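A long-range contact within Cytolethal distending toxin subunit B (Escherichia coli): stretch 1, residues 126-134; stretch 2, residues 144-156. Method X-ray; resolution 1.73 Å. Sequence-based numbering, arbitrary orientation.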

ATOM      1  N   VAL A 126       8.071   4.673  12.828  1.00 14.85           N
ATOM      2  CA  VAL A 126       8.969   5.827  12.996  1.00 18.86           C
ATOM      3  C   VAL A 126       8.588   6.690  14.177  1.00 19.75           C
ATOM      4  O   VAL A 126       9.291   7.661  14.492  1.00 19.97           O
ATOM      5  CB  VAL A 126       9.036   6.684  11.718  1.00 18.49           C
ATOM      6  CG1 VAL A 126      10.081   7.755  11.873  1.00 25.40           C
ATOM      7  CG2 VAL A 126       9.385   5.777  10.505  1.00 19.69           C
ATOM      8  N   ARG A 127       7.523   6.310  14.869  1.00 21.30           N
ATOM      9  CA  ARG A 127       7.022   7.078  16.013  1.00 24.31           C
ATOM     10  C   ARG A 127       6.307   6.112  16.961  1.00 24.63           C
ATOM     11  O   ARG A 127       5.657   5.155  16.521  1.00 23.69           O
ATOM     12  CB  ARG A 127       6.034   8.149  15.494  1.00 25.63           C
ATOM     13  CG  ARG A 127       5.555   9.183  16.494  1.00 30.43           C
ATOM     14  CD  ARG A 127       4.703  10.269  15.885  1.00 33.38           C
ATOM     15  NE  ARG A 127       5.500  11.141  15.013  1.00 36.93           N
ATOM     16  CZ  ARG A 127       5.150  12.370  14.653  1.00 34.30           C
ATOM     17  NH1 ARG A 127       4.013  12.902  15.081  1.00 37.27           N
ATOM     18  NH2 ARG A 127       5.942  13.075  13.872  1.00 36.80           N
ATOM     19  N   GLN A 128       6.410   6.356  18.269  1.00 25.35           N
ATOM     20  CA  GLN A 128       5.609   5.589  19.211  1.00 26.78           C
ATOM     21  C   GLN A 128       4.132   5.695  18.890  1.00 25.45           C
ATOM     22  O   GLN A 128       3.600   6.788  18.678  1.00 26.11           O
ATOM     23  CB  GLN A 128       5.863   6.044  20.645  1.00 28.29           C
ATOM     24  CG  GLN A 128       6.446   4.940  21.505  1.00 33.64           C
ATOM     25  CD  GLN A 128       6.613   5.381  22.949  1.00 40.87           C
ATOM     26  OE1 GLN A 128       5.765   5.071  23.795  1.00 47.23           O
ATOM     27  NE2 GLN A 128       7.690   6.119  23.237  1.00 43.80           N
ATOM     28  N   GLY A 129       3.492   4.535  18.821  1.00 25.27           N
ATOM     29  CA  GLY A 129       2.103   4.438  18.402  1.00 24.47           C
ATOM     30  C   GLY A 129       1.853   4.464  16.897  1.00 23.02           C
ATOM     31  O   GLY A 129       0.703   4.411  16.458  1.00 23.47           O
ATOM     32  N   GLY A 130       2.920   4.556  16.108  1.00 20.98           N
ATOM     33  CA  GLY A 130       2.786   4.507  14.656  1.00 18.47           C
ATOM     34  C   GLY A 130       2.738   3.055  14.190  1.00 16.21           C
ATOM     35  O   GLY A 130       3.029   2.143  14.972  1.00 16.75           O
ATOM     36  N   ARG A 131       2.402   2.855  12.912  1.00 13.32           N
ATOM     37  CA  ARG A 131       2.370   1.543  12.274  1.00 12.89           C
ATOM     38  C   ARG A 131       3.732   1.323  11.591  1.00 11.85           C
ATOM     39  O   ARG A 131       4.434   2.283  11.322  1.00 11.47           O
ATOM     40  CB  ARG A 131       1.276   1.537  11.186  1.00 11.64           C
ATOM     41  CG  ARG A 131      -0.017   0.923  11.646  1.00 15.75           C
ATOM     42  CD  ARG A 131      -0.697   1.783  12.609  1.00 14.60           C
ATOM     43  NE  ARG A 131      -1.197   3.059  12.041  1.00 12.83           N
ATOM     44  CZ  ARG A 131      -2.066   3.877  12.677  1.00 15.66           C
ATOM     45  NH1 ARG A 131      -2.507   3.590  13.922  1.00 15.36           N
ATOM     46  NH2 ARG A 131      -2.493   4.986  12.089  1.00 13.87           N
ATOM     47  N   PRO A 132       4.095   0.069  11.342  1.00 12.38           N
ATOM     48  CA  PRO A 132       5.275  -0.248  10.520  1.00 11.48           C
ATOM     49  C   PRO A 132       4.998   0.048   9.067  1.00 11.28           C
ATOM     50  O   PRO A 132       3.882   0.431   8.701  1.00 12.24           O
ATOM     51  CB  PRO A 132       5.450  -1.774  10.730  1.00 11.79           C
ATOM     52  CG  PRO A 132       4.037  -2.277  10.918  1.00 13.44           C
ATOM     53  CD  PRO A 132       3.331  -1.149  11.698  1.00 12.73           C
ATOM     54  N   LEU A 133       6.030  -0.110   8.227  1.00 11.10           N
ATOM     55  CA  LEU A 133       5.887  -0.121   6.766  1.00 12.26           C
ATOM     56  C   LEU A 133       6.015  -1.540   6.244  1.00 12.22           C
ATOM     57  O   LEU A 133       6.957  -2.188   6.567  1.00 14.22           O
ATOM     58  CB  LEU A 133       7.000   0.740   6.141  1.00 11.99           C
ATOM     59  CG  LEU A 133       6.653   2.223   6.319  1.00 13.63           C
ATOM     60  CD1 LEU A 133       7.887   3.107   6.097  1.00 17.50           C
ATOM     61  CD2 LEU A 133       5.505   2.649   5.397  1.00 19.07           C
ATOM     62  N   LEU A 134       5.061  -2.003   5.447  1.00 11.43           N
ATOM     63  CA  LEU A 134       5.148  -3.353   4.896  1.00 11.21           C
ATOM     64  C   LEU A 134       5.286  -3.155   3.405  1.00 11.55           C
ATOM     65  O   LEU A 134       4.504  -2.418   2.832  1.00 11.23           O
ATOM     66  CB  LEU A 134       3.877  -4.126   5.238  1.00 11.77           C
ATOM     67  CG  LEU A 134       3.539  -5.414   4.454  1.00 11.32           C
ATOM     68  CD1 LEU A 134       4.586  -6.475   4.804  1.00 15.83           C
ATOM     69  CD2 LEU A 134       2.092  -5.882   4.804  1.00 15.07           C
ATOM     70  N   PHE A 144       4.826  -0.355  -1.088  1.00  9.30           N
ATOM     71  CA  PHE A 144       4.563  -0.357   0.361  1.00  9.85           C
ATOM     72  C   PHE A 144       3.137   0.029   0.647  1.00  9.85           C
ATOM     73  O   PHE A 144       2.518   0.792  -0.099  1.00 10.78           O
ATOM     74  CB  PHE A 144       5.467   0.639   1.101  1.00  9.85           C
ATOM     75  CG  PHE A 144       6.930   0.220   1.135  1.00  9.91           C
ATOM     76  CD1 PHE A 144       7.715   0.329   0.003  1.00 12.60           C
ATOM     77  CD2 PHE A 144       7.450  -0.402   2.261  1.00  9.33           C
ATOM     78  CE1 PHE A 144       9.096  -0.089   0.019  1.00 11.89           C
ATOM     79  CE2 PHE A 144       8.784  -0.819   2.311  1.00 10.05           C
ATOM     80  CZ  PHE A 144       9.606  -0.692   1.181  1.00 11.08           C
ATOM     81  N   THR A 145       2.605  -0.554   1.726  1.00  9.54           N
ATOM     82  CA  THR A 145       1.398   0.006   2.337  1.00 10.01           C
ATOM     83  C   THR A 145       1.713   0.788   3.637  1.00 10.86           C
ATOM     84  O   THR A 145       2.541   0.359   4.430  1.00 10.57           O
ATOM     85  CB  THR A 145       0.357  -1.115   2.559  1.00  9.86           C
ATOM     86  OG1 THR A 145      -0.836  -0.543   3.172  1.00 10.72           O
ATOM     87  CG2 THR A 145       0.875  -2.209   3.574  1.00 10.04           C
ATOM     88  N   ALA A 146       1.092   1.962   3.800  1.00 10.80           N
ATOM     89  CA  ALA A 146       1.393   2.848   4.943  1.00 12.33           C
ATOM     90  C   ALA A 146       0.116   3.359   5.573  1.00 10.81           C
ATOM     91  O   ALA A 146      -0.908   3.572   4.879  1.00 10.58           O
ATOM     92  CB  ALA A 146       2.217   4.036   4.539  1.00 11.82           C
ATOM     93  N   HIS A 147       0.167   3.511   6.900  1.00 10.53           N
ATOM     94  CA  HIS A 147      -0.977   4.103   7.576  1.00 10.42           C
ATOM     95  C   HIS A 147      -0.469   5.040   8.663  1.00  9.77           C
ATOM     96  O   HIS A 147      -0.193   4.621   9.792  1.00 11.07           O
ATOM     97  CB  HIS A 147      -1.869   3.025   8.170  1.00 10.31           C
ATOM     98  CG  HIS A 147      -3.100   3.589   8.819  1.00 12.38           C
ATOM     99  ND1 HIS A 147      -3.894   2.832   9.658  1.00 11.06           N
ATOM    100  CD2 HIS A 147      -3.657   4.829   8.763  1.00 10.73           C
ATOM    101  CE1 HIS A 147      -4.896   3.586  10.096  1.00 13.54           C
ATOM    102  NE2 HIS A 147      -4.776   4.805   9.573  1.00 12.89           N
ATOM    103  N   ALA A 148      -0.355   6.323   8.327  1.00 10.42           N
ATOM    104  CA  ALA A 148       0.190   7.316   9.245  1.00 10.62           C
ATOM    105  C   ALA A 148      -0.831   7.608  10.325  1.00 11.86           C
ATOM    106  O   ALA A 148      -1.995   7.329  10.129  1.00 10.70           O
ATOM    107  CB  ALA A 148       0.553   8.603   8.468  1.00 11.66           C
ATOM    108  N   ILE A 149      -0.376   8.165  11.453  1.00 12.77           N
ATOM    109  CA  ILE A 149      -1.255   8.373  12.613  1.00 13.91           C
ATOM    110  C   ILE A 149      -2.211   9.502  12.335  1.00 14.68           C
ATOM    111  O   ILE A 149      -1.829  10.509  11.716  1.00 14.62           O
ATOM    112  CB  ILE A 149      -0.412   8.692  13.845  1.00 12.71           C
ATOM    113  CG1 ILE A 149       0.511   7.519  14.191  1.00 13.42           C
ATOM    114  CG2 ILE A 149      -1.375   9.041  15.089  1.00 16.64           C
ATOM    115  CD1 ILE A 149       1.687   7.957  15.110  1.00 18.22           C
ATOM    116  N   ALA A 150      -3.471   9.346  12.777  1.00 15.26           N
ATOM    117  CA  ALA A 150      -4.417  10.435  12.604  1.00 17.24           C
ATOM    118  C   ALA A 150      -4.208  11.388  13.784  1.00 18.94           C
ATOM    119  O   ALA A 150      -4.801  11.257  14.868  1.00 20.18           O
ATOM    120  CB  ALA A 150      -5.870   9.911  12.542  1.00 17.03           C
ATOM    121  N   MET A 151      -3.296  12.313  13.592  1.00 19.35           N
ATOM    122  CA  MET A 151      -2.969  13.303  14.632  1.00 20.34           C
ATOM    123  C   MET A 151      -2.424  14.497  13.915  1.00 21.72           C
ATOM    124  O   MET A 151      -2.037  14.408  12.748  1.00 20.35           O
ATOM    125  CB  MET A 151      -1.901  12.779  15.616  1.00 21.20           C
ATOM    126  CG  MET A 151      -0.494  12.635  15.027  1.00 20.26           C
ATOM    127  SD  MET A 151       0.624  11.786  16.093  1.00 26.40           S
ATOM    128  CE  MET A 151       1.012  13.198  17.243  1.00 27.79           C
ATOM    129  N   ARG A 152      -2.374  15.627  14.620  1.00 22.48           N
ATOM    130  CA  ARG A 152      -1.696  16.774  14.055  1.00 23.42           C
ATOM    131  C   ARG A 152      -0.214  16.524  13.992  1.00 21.50           C
ATOM    132  O   ARG A 152       0.353  15.853  14.858  1.00 23.25           O
ATOM    133  CB  ARG A 152      -2.031  18.045  14.843  1.00 23.09           C
ATOM    134  CG  ARG A 152      -3.517  18.442  14.772  1.00 27.47           C
ATOM    135  CD  ARG A 152      -4.073  18.667  13.388  1.00 37.40           C
ATOM    136  NE  ARG A 152      -5.516  18.940  13.446  1.00 42.35           N
ATOM    137  CZ  ARG A 152      -6.106  20.019  12.936  1.00 45.21           C
ATOM    138  NH1 ARG A 152      -5.385  20.947  12.310  1.00 42.63           N
ATOM    139  NH2 ARG A 152      -7.423  20.170  13.060  1.00 46.40           N
ATOM    140  N   ASN A 153       0.391  17.063  12.941  1.00 21.68           N
ATOM    141  CA  ASN A 153       1.833  16.974  12.752  1.00 21.97           C
ATOM    142  C   ASN A 153       2.328  15.511  12.966  1.00 20.06           C
ATOM    143  O   ASN A 153       3.091  15.147  13.888  1.00 20.30           O
ATOM    144  CB  ASN A 153       2.507  18.077  13.596  1.00 23.72           C
ATOM    145  CG  ASN A 153       2.156  19.497  13.065  1.00 26.22           C
ATOM    146  OD1 ASN A 153       2.668  19.914  12.013  1.00 31.61           O
ATOM    147  ND2 ASN A 153       1.250  20.221  13.760  1.00 27.30           N
ATOM    148  N   ASN A 154       1.806  14.661  12.091  1.00 16.73           N
ATOM    149  CA  ASN A 154       1.998  13.217  12.225  1.00 14.38           C
ATOM    150  C   ASN A 154       3.265  12.679  11.567  1.00 15.52           C
ATOM    151  O   ASN A 154       4.187  13.446  11.191  1.00 14.26           O
ATOM    152  CB  ASN A 154       0.744  12.507  11.697  1.00 13.70           C
ATOM    153  CG  ASN A 154       0.662  12.486  10.156  1.00 11.35           C
ATOM    154  OD1 ASN A 154       1.529  13.044   9.438  1.00 13.41           O
ATOM    155  ND2 ASN A 154      -0.385  11.846   9.635  1.00 12.71           N
ATOM    156  N   ASP A 155       3.318  11.354  11.471  1.00 13.89           N
ATOM    157  CA  ASP A 155       4.515  10.659  10.998  1.00 12.17           C
ATOM    158  C   ASP A 155       4.635  10.438   9.485  1.00 11.08           C
ATOM    159  O   ASP A 155       5.594   9.785   9.003  1.00 11.49           O
ATOM    160  CB  ASP A 155       4.651   9.343  11.765  1.00 12.07           C
ATOM    161  CG  ASP A 155       3.432   8.418  11.624  1.00 13.62           C
ATOM    162  OD1 ASP A 155       2.264   8.900  11.419  1.00 12.59           O
ATOM    163  OD2 ASP A 155       3.567   7.176  11.756  1.00 15.46           O
ATOM    164  N   ALA A 156       3.705  11.014   8.715  1.00 10.63           N
ATOM    165  CA  ALA A 156       3.768  10.788   7.256  1.00 11.87           C
ATOM    166  C   ALA A 156       5.113  11.159   6.625  1.00 11.24           C
ATOM    167  O   ALA A 156       5.665  10.337   5.862  1.00 11.49           O
ATOM    168  CB  ALA A 156       2.586  11.453   6.512  1.00 10.62           C
TER
HETATM  169  O   HOH W   1       5.193   4.845  12.341  1.00 13.43           O
HETATM  170  O   HOH W   2       6.277  15.454  12.479  1.00 36.29           O
HETATM  171  O   HOH W   3       2.128   5.060  11.151  1.00 16.41           O
HETATM  172  O   HOH W   4      -4.422   6.752  13.515  1.00 18.21           O
HETATM  173  O   HOH W   5       2.607   3.009   8.356  1.00 12.71           O

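Two arginines from stretch 1, rather than a ladder of strand hydrogen bonds, donate four of the five direct hydrogen bonds across this contact, all to backbone carbonyls of stretch 2. Arg 131 does so while lying flat on a histidine: its guanidinium stacks on the ring of His 147, with centres 3.9 Å apart and planes inclined by 29°. From this position NE donates to the main-chain O of the same His 147 at 2.9 Å, so one residue supplies both a ring face and an acceptor. NH2 of Arg 131 adds two weak bonds, to Ala 148 O at 3.1 Å and to His 147 O at 3.3 Å. A planar, delocalised cation suits this place because its face can rest on a ring while its in-plane N-H groups remain free to donate.

Arg 127 works in the same spirit farther along. Its side chain runs out with chi1 and chi2 both t and then bends at chi3, which is m, bringing NH1 to Asn 153 O, a hydrogen bond of 2.7 Å. One face of the guanidinium covers Asp 155 CB, whereas the Met 151 sulfur lies near its plane, with NH1 3.7 Å from SD. NH2 reaches Asn 154 O through water 2, which accepts from Arg 127 NH2 at 2.8 Å and donates to Asn 154 O at 3.2 Å.

True sheet pairing is short and antiparallel. Leu 134 and Thr 145 form a bridge in which Thr 145 N donates to Leu 134 O at 2.9 Å; the same carbonyl also receives a CA-H...O contact from Phe 144, with CA 3.2 Å from O. Leu 134 CB and Thr 145 CG2, on the same face of the sheet, approach to 3.9 Å. Nearby, Leu 133 fills space with its branched side chain: its CD2 packs 3.7 Å from Ala 146 CB, and its CB lies 4.1 Å from Phe 144 CD2.

Beyond this bridge the backbones separate enough to admit water. Water 5 accepts from His 147 N and donates to Pro 132 O, both at 2.9 Å, thereby extending the link between main chains. Water 3 accepts from Arg 131 N at 2.8 Å and lies within hydrogen-bonding reach of His 147 O and Asp 155 OD2, at 2.7 and 2.6 Å.

The type II turn from Arg 127 to Gly 130, closed by Gly 130 N donating to Arg 127 O at 2.8 Å, brings glycines against stretch 2. Gly 129 has a positive phi of 81°, which favours glycine by itself. At Gly 130 the reason is steric: an ideal CB would sit 3.0 Å from Asp 155 OD2, a clash. Gly 130 CA also packs 3.6 Å from Ile 149 CD1. Within stretch 2, Asp 155 OD1 accepts from Ile 149 N at 2.7 Å, and Asn 154 ND2 donates to Ile 149 O at 2.9 Å, tying down the loop that presents this isoleucine to the turn.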